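Local coordinates for protein dipicolinate synthase, B chain (PDB 3MCU) that probably acts with its partner subunit DpaA to oxidise dihydrodipicolinate to the spore compound dipicolinate, with NADP(+) as hydride acceptor, at residues K6-F12 with A34-V40; M23-E27 with K60-I64. All coordinates share one frame. Numbering follows the deposited sequence.

In the fold
Contact 1 pairs two neighbouring parallel strands of the central sheet; contact 2 joins the two helices, 23-31 and 57-65, that follow those strands in the chain and cover one face of them. The segments alternate in sequence, strand, helix, strand, helix, and the contact centres lie about 10 Å apart. The layers interlock through L26, whose CD2 is 3.4 Å from F10 CG and 3.9 Å from V36 CG1, and through I61, whose CD1 is 3.5 Å from F12 CZ and whose CG2 is 3.6 Å from P38 CG. Strand 7-12 also pairs with strand 87-94, so contact 1 continues into the sheet of this flavoprotein-family fold.

Contact 1 of 2, residues K6-F12 with A34-V40; sequences KRIGFGF and AEVRPVV
Both segments are extended and run parallel, in register K6-A34 through G11-V39 with CA-CA distances of 4.3-5.0 Å; the axes of strands 7-12 and 35-40 approach to 4.5 Å at a signed angle of -24°. The ladder starts at K6, whose O accepts from E35 N at 2.8 Å. R7, with chi1 and chi2 both t, forms a salt bridge from NE to E35 OE1 at 2.9 Å, and R37 NH1 forms a second to the same oxygen at 2.9 Å; the shared negative charge offsets the closeness of the like-charged R7 NE and R37 NH1, 3.9 Å apart. I8 N donates to E35 O at 2.7 Å and I8 O accepts from R37 N at 2.9 Å, while I8 CD1 packs on A34 CB at 3.8 Å. Such a pair, with helix 23-31 connecting the strands, is the beta-alpha-beta unit of a Rossmann-like sheet, and the apolar side chains of I8, F10, V36 and P38 suit the helix-covered face. G9 has no side chain to add to the opposite face, which carries R7, E35, R37 and V39, and its CA makes a CA-H...O contact with R37 O at 3.4 Å. F10 N donates to R37 O (3.0 Å) and F10 O accepts from V39 N (2.8 Å); P38 lacks an amide hydrogen, but its N faces away from strand 7-12, so the ladder is unbroken. G11 brings its CA within 3.1 Å of V39 O, a short CA-H...O contact. Last comes F12, whose N reaches V39 O at a longer 3.3 Å and whose ring has that oxygen over one face.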
loop_
_atom_site.group_PDB
_atom_site.type_symbol
_atom_site.label_atom_id
_atom_site.label_comp_id
_atom_site.label_asym_id
_atom_site.label_seq_id
_atom_site.Cartn_x
_atom_site.Cartn_y
_atom_site.Cartn_z
ATOM N N LYS D 6 17.611 0.507 -32.490
ATOM C CA LYS D 6 17.265 0.127 -31.109
ATOM C C LYS D 6 16.756 -1.306 -31.066
ATOM O O LYS D 6 16.099 -1.753 -31.995
ATOM C CB LYS D 6 16.191 1.053 -30.541
ATOM C CG LYS D 6 16.583 2.489 -30.423
ATOM C CD LYS D 6 17.778 2.664 -29.507
ATOM C CE LYS D 6 18.313 4.097 -29.578
ATOM N NZ LYS D 6 19.462 4.291 -28.645
ATOM N N ARG D 7 17.051 -2.028 -29.993
ATOM C CA ARG D 7 16.455 -3.344 -29.798
ATOM C C ARG D 7 15.206 -3.216 -28.912
ATOM O O ARG D 7 15.286 -2.870 -27.732
ATOM C CB ARG D 7 17.475 -4.342 -29.222
ATOM C CG ARG D 7 16.922 -5.755 -28.991
ATOM C CD ARG D 7 17.965 -6.671 -28.310
ATOM N NE ARG D 7 19.131 -6.897 -29.161
ATOM C CZ ARG D 7 20.395 -6.709 -28.782
ATOM N NH1 ARG D 7 21.377 -6.945 -29.636
ATOM N NH2 ARG D 7 20.680 -6.282 -27.555
ATOM N N ILE D 8 14.046 -3.486 -29.495
ATOM C CA ILE D 8 12.787 -3.199 -28.836
ATOM C C ILE D 8 11.953 -4.457 -28.658
ATOM O O ILE D 8 11.621 -5.155 -29.630
ATOM C CB ILE D 8 11.995 -2.134 -29.617
ATOM C CG1 ILE D 8 12.789 -0.834 -29.651
ATOM C CG2 ILE D 8 10.607 -1.892 -29.002
ATOM C CD1 ILE D 8 12.169 0.198 -30.529
ATOM N N GLY D 9 11.618 -4.745 -27.408
ATOM C CA GLY D 9 10.770 -5.875 -27.089
ATOM C C GLY D 9 9.330 -5.439 -27.275
ATOM O O GLY D 9 8.974 -4.291 -27.005
ATOM N N PHE D 10 8.504 -6.346 -27.761
ATOM C CA PHE D 10 7.103 -6.048 -27.943
ATOM C C PHE D 10 6.293 -7.220 -27.415
ATOM O O PHE D 10 6.269 -8.309 -28.011
ATOM C CB PHE D 10 6.779 -5.768 -29.416
ATOM C CG PHE D 10 5.542 -4.941 -29.608
ATOM C CD1 PHE D 10 5.630 -3.634 -30.055
ATOM C CD2 PHE D 10 4.295 -5.460 -29.322
ATOM C CE1 PHE D 10 4.485 -2.864 -30.220
ATOM C CE2 PHE D 10 3.153 -4.697 -29.486
ATOM C CZ PHE D 10 3.252 -3.397 -29.932
ATOM N N GLY D 11 5.663 -6.998 -26.269
ATOM C CA GLY D 11 4.882 -8.031 -25.615
ATOM C C GLY D 11 3.415 -7.681 -25.688
ATOM O O GLY D 11 3.046 -6.510 -25.821
ATOM N N PHE D 12 2.571 -8.697 -25.637
ATOM C CA PHE D 12 1.140 -8.453 -25.642
ATOM C C PHE D 12 0.436 -9.461 -24.774
ATOM O O PHE D 12 0.825 -10.623 -24.708
ATOM C CB PHE D 12 0.568 -8.426 -27.063
ATOM C CG PHE D 12 1.359 -9.219 -28.043
ATOM C CD1 PHE D 12 1.011 -10.523 -28.334
ATOM C CD2 PHE D 12 2.458 -8.664 -28.672
ATOM C CE1 PHE D 12 1.741 -11.261 -29.238
ATOM C CE2 PHE D 12 3.208 -9.396 -29.582
ATOM C CZ PHE D 12 2.848 -10.698 -29.863
ATOM N N ALA D 34 14.126 -0.337 -36.272
ATOM C CA ALA D 34 14.319 -1.010 -34.994
ATOM C C ALA D 34 14.425 -2.518 -35.174
ATOM O O ALA D 34 13.892 -3.085 -36.117
ATOM C CB ALA D 34 13.199 -0.663 -34.042
ATOM N N GLU D 35 15.138 -3.159 -34.265
ATOM C CA GLU D 35 15.131 -4.605 -34.172
ATOM C C GLU D 35 14.043 -4.985 -33.164
ATOM O O GLU D 35 14.106 -4.601 -31.998
ATOM C CB GLU D 35 16.513 -5.079 -33.721
ATOM C CG GLU D 35 16.657 -6.569 -33.510
ATOM C CD GLU D 35 18.002 -6.927 -32.873
ATOM O OE1 GLU D 35 18.015 -7.457 -31.740
ATOM O OE2 GLU D 35 19.044 -6.656 -33.503
ATOM N N VAL D 36 13.043 -5.730 -33.616
ATOM C CA VAL D 36 11.879 -6.038 -32.786
ATOM C C VAL D 36 11.830 -7.491 -32.299
ATOM O O VAL D 36 11.784 -8.405 -33.116
ATOM C CB VAL D 36 10.601 -5.738 -33.572
ATOM C CG1 VAL D 36 9.361 -5.978 -32.721
ATOM C CG2 VAL D 36 10.643 -4.320 -34.059
ATOM N N ARG D 37 11.841 -7.699 -30.974
ATOM C CA ARG D 37 11.730 -9.046 -30.408
ATOM C C ARG D 37 10.358 -9.271 -29.790
ATOM O O ARG D 37 10.057 -8.729 -28.723
ATOM C CB ARG D 37 12.807 -9.330 -29.340
ATOM C CG ARG D 37 14.099 -8.530 -29.444
ATOM C CD ARG D 37 15.153 -9.101 -30.399
ATOM N NE ARG D 37 15.607 -10.447 -30.055
ATOM C CZ ARG D 37 16.826 -10.935 -30.294
ATOM N NH1 ARG D 37 17.774 -10.190 -30.851
ATOM N NH2 ARG D 37 17.094 -12.184 -29.961
ATOM N N PRO D 38 9.521 -10.078 -30.448
ATOM C CA PRO D 38 8.166 -10.321 -29.928
ATOM C C PRO D 38 8.161 -11.205 -28.683
ATOM O O PRO D 38 8.925 -12.162 -28.584
ATOM C CB PRO D 38 7.458 -11.046 -31.084
ATOM C CG PRO D 38 8.347 -10.863 -32.278
ATOM C CD PRO D 38 9.741 -10.739 -31.744
ATOM N N VAL D 39 7.283 -10.868 -27.747
ATOM C CA VAL D 39 7.084 -11.659 -26.543
ATOM C C VAL D 39 5.589 -11.931 -26.383
ATOM O O VAL D 39 4.777 -11.002 -26.341
ATOM C CB VAL D 39 7.622 -10.913 -25.302
ATOM C CG1 VAL D 39 7.583 -11.807 -24.069
ATOM C CG2 VAL D 39 9.038 -10.423 -25.557
ATOM N N VAL D 40 5.221 -13.204 -26.328
ATOM C CA VAL D 40 3.816 -13.567 -26.163
ATOM C C VAL D 40 3.585 -14.238 -24.818
ATOM O O VAL D 40 4.306 -15.167 -24.439
ATOM C CB VAL D 40 3.313 -14.494 -27.291
ATOM C CG1 VAL D 40 3.407 -13.792 -28.621
ATOM C CG2 VAL D 40 4.123 -15.775 -27.330
#

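Contact 2 of 2, residues M23-E27 with K60-I64; sequences MPHLE and KIEEI
M23, a selenomethionine in this crystal, lays its flexible side chain across helix 57-65: CE sits 3.5 Å from K60 CD and 4.0 Å from I61 CG1, and SE is 4.3 Å from I64 CD1. Both segments are helical and run nearly parallel, 16° apart, with axes 10.5 Å from each other; the nearest CA pairs are M23-I61 at 7.6 Å and E27-I64 at 7.0 Å. One turn after M23, L26 (chi1 m, chi2 t) points at the partner and places CD1 3.7 Å from I61 CG2, with its CB 4.4 Å from I64 CG2. Leucine and isoleucine suit this inner side, where F10 and V36 lie against L26, and F12 and P38 against I61. Toward solvent, E27 OE2 comes 3.9 Å from I64 CD1, and K60, fully extended, covers M23 with its methylenes. No hydrogen bond or salt bridge crosses between the segments, so the helices are held side by side here through apolar and van der Waals packing.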
loop_
_atom_site.group_PDB
_atom_site.type_symbol
_atom_site.label_atom_id
_atom_site.label_comp_id
_atom_site.label_asym_id
_atom_site.label_seq_id
_atom_site.Cartn_x
_atom_site.Cartn_y
_atom_site.Cartn_z
HETATM N N MSE D 23 -0.579 -5.060 -34.680
HETATM C CA MSE D 23 -0.007 -5.622 -35.902
HETATM C C MSE D 23 0.726 -4.585 -36.757
HETATM O O MSE D 23 1.865 -4.799 -37.165
HETATM C CB MSE D 23 -1.105 -6.290 -36.732
HETATM C CG MSE D 23 -1.232 -7.766 -36.498
HETATM SE SE MSE D 23 0.344 -8.684 -37.190
HETATM C CE MSE D 23 -0.401 -10.495 -37.174
ATOM N N PRO D 24 0.061 -3.462 -37.051
ATOM C CA PRO D 24 0.705 -2.382 -37.801
ATOM C C PRO D 24 1.819 -1.683 -37.028
ATOM O O PRO D 24 2.659 -1.033 -37.653
ATOM C CB PRO D 24 -0.445 -1.404 -38.055
ATOM C CG PRO D 24 -1.677 -2.220 -37.940
ATOM C CD PRO D 24 -1.378 -3.211 -36.870
ATOM N N HIS D 25 1.823 -1.796 -35.700
ATOM C CA HIS D 25 2.870 -1.149 -34.899
ATOM C C HIS D 25 4.215 -1.844 -35.038
ATOM O O HIS D 25 5.245 -1.184 -35.179
ATOM C CB HIS D 25 2.466 -1.002 -33.425
ATOM C CG HIS D 25 1.388 0.013 -33.203
ATOM N ND1 HIS D 25 1.582 1.363 -33.411
ATOM C CD2 HIS D 25 0.099 -0.124 -32.808
ATOM C CE1 HIS D 25 0.464 2.013 -33.150
ATOM N NE2 HIS D 25 -0.451 1.134 -32.782
ATOM N N LEU D 26 4.204 -3.173 -35.007
ATOM C CA LEU D 26 5.418 -3.930 -35.288
ATOM C C LEU D 26 6.002 -3.453 -36.614
ATOM O O LEU D 26 7.189 -3.143 -36.716
ATOM C CB LEU D 26 5.122 -5.427 -35.360
ATOM C CG LEU D 26 4.555 -6.055 -34.084
ATOM C CD1 LEU D 26 4.284 -7.538 -34.291
ATOM C CD2 LEU D 26 5.486 -5.837 -32.901
ATOM N N GLU D 27 5.135 -3.381 -37.620
ATOM C CA GLU D 27 5.513 -2.932 -38.953
ATOM C C GLU D 27 6.092 -1.519 -38.924
ATOM O O GLU D 27 7.088 -1.239 -39.583
ATOM C CB GLU D 27 4.304 -3.006 -39.896
ATOM C CG GLU D 27 4.656 -3.354 -41.334
ATOM C CD GLU D 27 3.957 -4.616 -41.834
ATOM O OE1 GLU D 27 4.419 -5.188 -42.854
ATOM O OE2 GLU D 27 2.948 -5.029 -41.210
ATOM N N LYS D 60 3.263 -14.981 -38.580
ATOM C CA LYS D 60 3.268 -13.750 -39.359
ATOM C C LYS D 60 4.088 -12.683 -38.645
ATOM O O LYS D 60 4.928 -12.019 -39.256
ATOM C CB LYS D 60 1.848 -13.240 -39.600
ATOM C CG LYS D 60 1.814 -11.917 -40.347
ATOM C CD LYS D 60 0.409 -11.346 -40.424
ATOM C CE LYS D 60 0.425 -9.927 -40.978
ATOM N NZ LYS D 60 -0.942 -9.337 -41.088
ATOM N N ILE D 61 3.828 -12.517 -37.351
ATOM C CA ILE D 61 4.623 -11.631 -36.505
ATOM C C ILE D 61 6.090 -12.019 -36.562
ATOM O O ILE D 61 6.968 -11.166 -36.604
ATOM C CB ILE D 61 4.175 -11.703 -35.037
ATOM C CG1 ILE D 61 2.868 -10.944 -34.833
ATOM C CG2 ILE D 61 5.243 -11.128 -34.121
ATOM C CD1 ILE D 61 2.450 -10.878 -33.377
ATOM N N GLU D 62 6.344 -13.319 -36.576
ATOM C CA GLU D 62 7.707 -13.827 -36.565
ATOM C C GLU D 62 8.406 -13.614 -37.908
ATOM O O GLU D 62 9.627 -13.475 -37.965
ATOM C CB GLU D 62 7.734 -15.303 -36.144
ATOM C CG GLU D 62 7.192 -15.547 -34.732
ATOM C CD GLU D 62 7.539 -16.922 -34.184
ATOM O OE1 GLU D 62 7.291 -17.176 -32.983
ATOM O OE2 GLU D 62 8.067 -17.753 -34.951
ATOM N N GLU D 63 7.632 -13.572 -38.986
ATOM C CA GLU D 63 8.201 -13.270 -40.291
ATOM C C GLU D 63 8.484 -11.774 -40.408
ATOM O O GLU D 63 9.536 -11.367 -40.903
ATOM C CB GLU D 63 7.268 -13.725 -41.414
ATOM C CG GLU D 63 7.858 -13.558 -42.805
ATOM C CD GLU D 63 6.948 -12.770 -43.728
ATOM O OE1 GLU D 63 7.428 -12.303 -44.787
ATOM O OE2 GLU D 63 5.756 -12.615 -43.389
ATOM N N ILE D 64 7.533 -10.964 -39.946
ATOM C CA ILE D 64 7.680 -9.513 -39.919
ATOM C C ILE D 64 8.957 -9.087 -39.192
ATOM O O ILE D 64 9.709 -8.241 -39.680
ATOM C CB ILE D 64 6.464 -8.839 -39.231
ATOM C CG1 ILE D 64 5.191 -9.054 -40.055
ATOM C CG2 ILE D 64 6.719 -7.353 -39.018
ATOM C CD1 ILE D 64 3.947 -8.379 -39.478
#